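Local atomic coordinates of LPXTG cell wall surface protein (Streptococcus gordonii, PDB entry 4IGB), a protein that is displayed on the streptococcal cell wall through its LPXTG motif and probably acts as an adhesin, this chain holding its N-terminal N1 and N2 domains. Residues Ala328-Ile333 / Leu415-Leu420. Sequence-based numbering, arbitrary orientation.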
ATOM      1  N   ALA B 328      -9.878   7.230   5.219  1.00 23.86           N
ATOM      2  CA  ALA B 328     -10.587   8.248   5.991  1.00 26.57           C
ATOM      3  C   ALA B 328     -10.927   9.439   5.122  1.00 29.50           C
ATOM      4  O   ALA B 328     -10.426   9.564   3.999  1.00 25.90           O
ATOM      5  CB  ALA B 328      -9.760   8.691   7.178  1.00 26.79           C
ATOM      6  N   ALA B 329     -11.771  10.315   5.657  1.00 23.86           N
ATOM      7  CA  ALA B 329     -12.214  11.484   4.925  1.00 24.85           C
ATOM      8  C   ALA B 329     -11.008  12.290   4.469  1.00 22.35           C
ATOM      9  O   ALA B 329     -10.056  12.473   5.217  1.00 26.22           O
ATOM     10  CB  ALA B 329     -13.153  12.334   5.789  1.00 26.47           C
ATOM     11  N   PRO B 330     -11.048  12.776   3.225  1.00 26.69           N
ATOM     12  CA  PRO B 330      -9.901  13.491   2.659  1.00 20.95           C
ATOM     13  C   PRO B 330      -9.769  14.884   3.239  1.00 25.68           C
ATOM     14  O   PRO B 330     -10.758  15.481   3.665  1.00 23.46           O
ATOM     15  CB  PRO B 330     -10.246  13.580   1.174  1.00 26.50           C
ATOM     16  CG  PRO B 330     -11.747  13.560   1.136  1.00 30.88           C
ATOM     17  CD  PRO B 330     -12.177  12.681   2.283  1.00 21.79           C
ATOM     18  N   SER B 331      -8.540  15.382   3.266  1.00 20.19           N
ATOM     19  CA  SER B 331      -8.263  16.749   3.659  1.00 26.82           C
ATOM     20  C   SER B 331      -8.261  17.671   2.443  1.00 27.13           C
ATOM     21  O   SER B 331      -8.438  18.879   2.564  1.00 25.27           O
ATOM     22  CB  SER B 331      -6.908  16.813   4.364  1.00 30.75           C
ATOM     23  OG  SER B 331      -6.925  15.967   5.503  1.00 42.01           O
ATOM     24  N   SER B 332      -8.036  17.103   1.268  1.00 20.10           N
ATOM     25  CA  SER B 332      -8.083  17.892   0.047  1.00 22.49           C
ATOM     26  C   SER B 332      -8.540  17.055  -1.139  1.00 23.06           C
ATOM     27  O   SER B 332      -8.257  15.854  -1.224  1.00 21.69           O
ATOM     28  CB  SER B 332      -6.705  18.484  -0.253  1.00 26.82           C
ATOM     29  OG  SER B 332      -5.829  17.452  -0.636  1.00 27.76           O
ATOM     30  N   ILE B 333      -9.252  17.699  -2.056  1.00 17.62           N
ATOM     31  CA  ILE B 333      -9.557  17.102  -3.336  1.00 17.00           C
ATOM     32  C   ILE B 333      -9.295  18.143  -4.407  1.00 24.37           C
ATOM     33  O   ILE B 333      -9.772  19.270  -4.310  1.00 23.35           O
ATOM     34  CB  ILE B 333     -11.020  16.652  -3.427  1.00 18.44           C
ATOM     35  CG1 ILE B 333     -11.311  15.530  -2.415  1.00 23.56           C
ATOM     36  CG2 ILE B 333     -11.346  16.193  -4.844  1.00 17.61           C
ATOM     37  CD1 ILE B 333     -12.830  15.148  -2.345  1.00 22.35           C
ATOM     38  N   LEU B 415      -7.200  13.362 -10.907  1.00 21.94           N
ATOM     39  CA  LEU B 415      -7.852  13.624  -9.636  1.00 18.78           C
ATOM     40  C   LEU B 415      -6.866  13.368  -8.524  1.00 19.77           C
ATOM     41  O   LEU B 415      -6.149  12.369  -8.533  1.00 17.07           O
ATOM     42  CB  LEU B 415      -9.070  12.725  -9.455  1.00 15.49           C
ATOM     43  CG  LEU B 415      -9.813  12.766  -8.118  1.00 18.45           C
ATOM     44  CD1 LEU B 415     -10.388  14.153  -7.822  1.00 10.14           C
ATOM     45  CD2 LEU B 415     -10.925  11.715  -8.115  1.00 18.60           C
ATOM     46  N   HIS B 416      -6.816  14.301  -7.586  1.00 17.48           N
ATOM     47  CA  HIS B 416      -6.078  14.103  -6.359  1.00 23.87           C
ATOM     48  C   HIS B 416      -7.035  14.102  -5.178  1.00 21.00           C
ATOM     49  O   HIS B 416      -7.950  14.921  -5.106  1.00 18.84           O
ATOM     50  CB  HIS B 416      -5.031  15.194  -6.187  1.00 16.06           C
ATOM     51  CG  HIS B 416      -4.031  15.231  -7.293  1.00 21.80           C
ATOM     52  ND1 HIS B 416      -2.811  14.598  -7.209  1.00 24.88           N
ATOM     53  CD2 HIS B 416      -4.081  15.793  -8.523  1.00 26.75           C
ATOM     54  CE1 HIS B 416      -2.143  14.783  -8.335  1.00 27.04           C
ATOM     55  NE2 HIS B 416      -2.889  15.509  -9.148  1.00 31.21           N
ATOM     56  N   VAL B 417      -6.806  13.165  -4.267  1.00 15.78           N
ATOM     57  CA  VAL B 417      -7.542  13.040  -3.020  1.00 17.39           C
ATOM     58  C   VAL B 417      -6.445  12.782  -1.990  1.00 21.82           C
ATOM     59  O   VAL B 417      -5.755  11.782  -2.085  1.00 19.84           O
ATOM     60  CB  VAL B 417      -8.506  11.827  -3.067  1.00 19.33           C
ATOM     61  CG1 VAL B 417      -9.160  11.594  -1.709  1.00 16.54           C
ATOM     62  CG2 VAL B 417      -9.567  12.023  -4.158  1.00 19.42           C
ATOM     63  N   ASP B 418      -6.256  13.702  -1.041  1.00 23.66           N
ATOM     64  CA  ASP B 418      -5.021  13.744  -0.241  1.00 20.45           C
ATOM     65  C   ASP B 418      -3.807  13.551  -1.162  1.00 23.51           C
ATOM     66  O   ASP B 418      -3.674  14.275  -2.139  1.00 17.72           O
ATOM     67  CB  ASP B 418      -5.039  12.723   0.893  1.00 17.59           C
ATOM     68  CG  ASP B 418      -6.095  13.029   1.934  1.00 26.03           C
ATOM     69  OD1 ASP B 418      -6.668  14.142   1.893  1.00 25.42           O
ATOM     70  OD2 ASP B 418      -6.342  12.166   2.803  1.00 23.16           O
ATOM     71  N   ASN B 419      -2.938  12.585  -0.866  1.00 20.65           N
ATOM     72  CA  ASN B 419      -1.774  12.328  -1.728  1.00 19.10           C
ATOM     73  C   ASN B 419      -2.029  11.233  -2.769  1.00 20.25           C
ATOM     74  O   ASN B 419      -1.107  10.806  -3.462  1.00 21.19           O
ATOM     75  CB  ASN B 419      -0.528  11.976  -0.892  1.00 23.68           C
ATOM     76  CG  ASN B 419      -0.703  10.691  -0.107  1.00 26.68           C
ATOM     77  OD1 ASN B 419      -1.838  10.283   0.179  1.00 17.08           O
ATOM     78  ND2 ASN B 419       0.418  10.037   0.246  1.00 20.03           N
ATOM     79  N   LEU B 420      -3.274  10.769  -2.878  1.00 15.89           N
ATOM     80  CA  LEU B 420      -3.627   9.794  -3.911  1.00 21.51           C
ATOM     81  C   LEU B 420      -3.774  10.465  -5.267  1.00 24.30           C
ATOM     82  O   LEU B 420      -3.990  11.671  -5.351  1.00 19.89           O
ATOM     83  CB  LEU B 420      -4.922   9.048  -3.564  1.00 19.38           C
ATOM     84  CG  LEU B 420      -4.909   8.469  -2.147  1.00 22.13           C
ATOM     85  CD1 LEU B 420      -6.230   7.793  -1.804  1.00 15.30           C
ATOM     86  CD2 LEU B 420      -3.712   7.503  -1.984  1.00 18.01           C
TER
HETATM   87  O   HOH W   1      -8.210  10.432   2.626  1.00 28.30           O
HETATM   88  O   HOH W   2      -7.234  13.372   5.282  1.00 43.57           O
HETATM   89  O   HOH W   3      -5.104  16.376  -3.019  1.00 25.58           O
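A type II' beta turn, Val417 to Leu420, joins two strands of the N2 domain, and the incoming loop 328-333 meets it through Asp418 just where that loop becomes a strand. Asp418 sits at the second position of the turn with a positive phi of 44°, and its carboxylate reaches across to the backbone of Ser331. Asp418 OD1 turns its syn lone pair to Ser331 N, 2.6 Å away, and also takes a weak bond from Ser332 N, so two successive amides converge on one oxygen. Asp418 CG lies anti to its carbonyl carbon (chi1 -66°), beside the backbone N, and Asp418 N itself donates to Ser332 O at 2.9 Å. Asp418 thus holds Ser331 firmly through its carboxylate and Ser332 through its own backbone N, with only a weak side-chain bond to Ser332 N added.

Water fills in around this grip. One molecule links Asp418 OD2 to Ala328 O, a second joins OD2 to Ser331 OG, and a third spans Ser332 OG and Asp418 O.

Beyond the loop, Ile333 and Val417 form an antiparallel non-hydrogen-bonded pair, with Ile333 CA 3.2 Å from His416 O in a CA-H...O contact. Their side chains share one face of the sheet: Val417 CG1 touches Pro330 CB at 3.7 Å, while Ile333 CG2 meets Leu415 CD1 at the same separation, the side chains of Ile333 and Leu415 crossing at a slant.

The pairing continues as the backbones of His416 and Glu334 hydrogen-bond, and on its other edge strand 333-338 pairs with strand 371-376 through Ile333 and Met376. Toward the N1 domain, Asp418 OD2 forms a salt bridge with Arg263 of strand 261-264, and Asn419 ND2 bonds to Ser264 O, so the turn lies at the junction of the two domains.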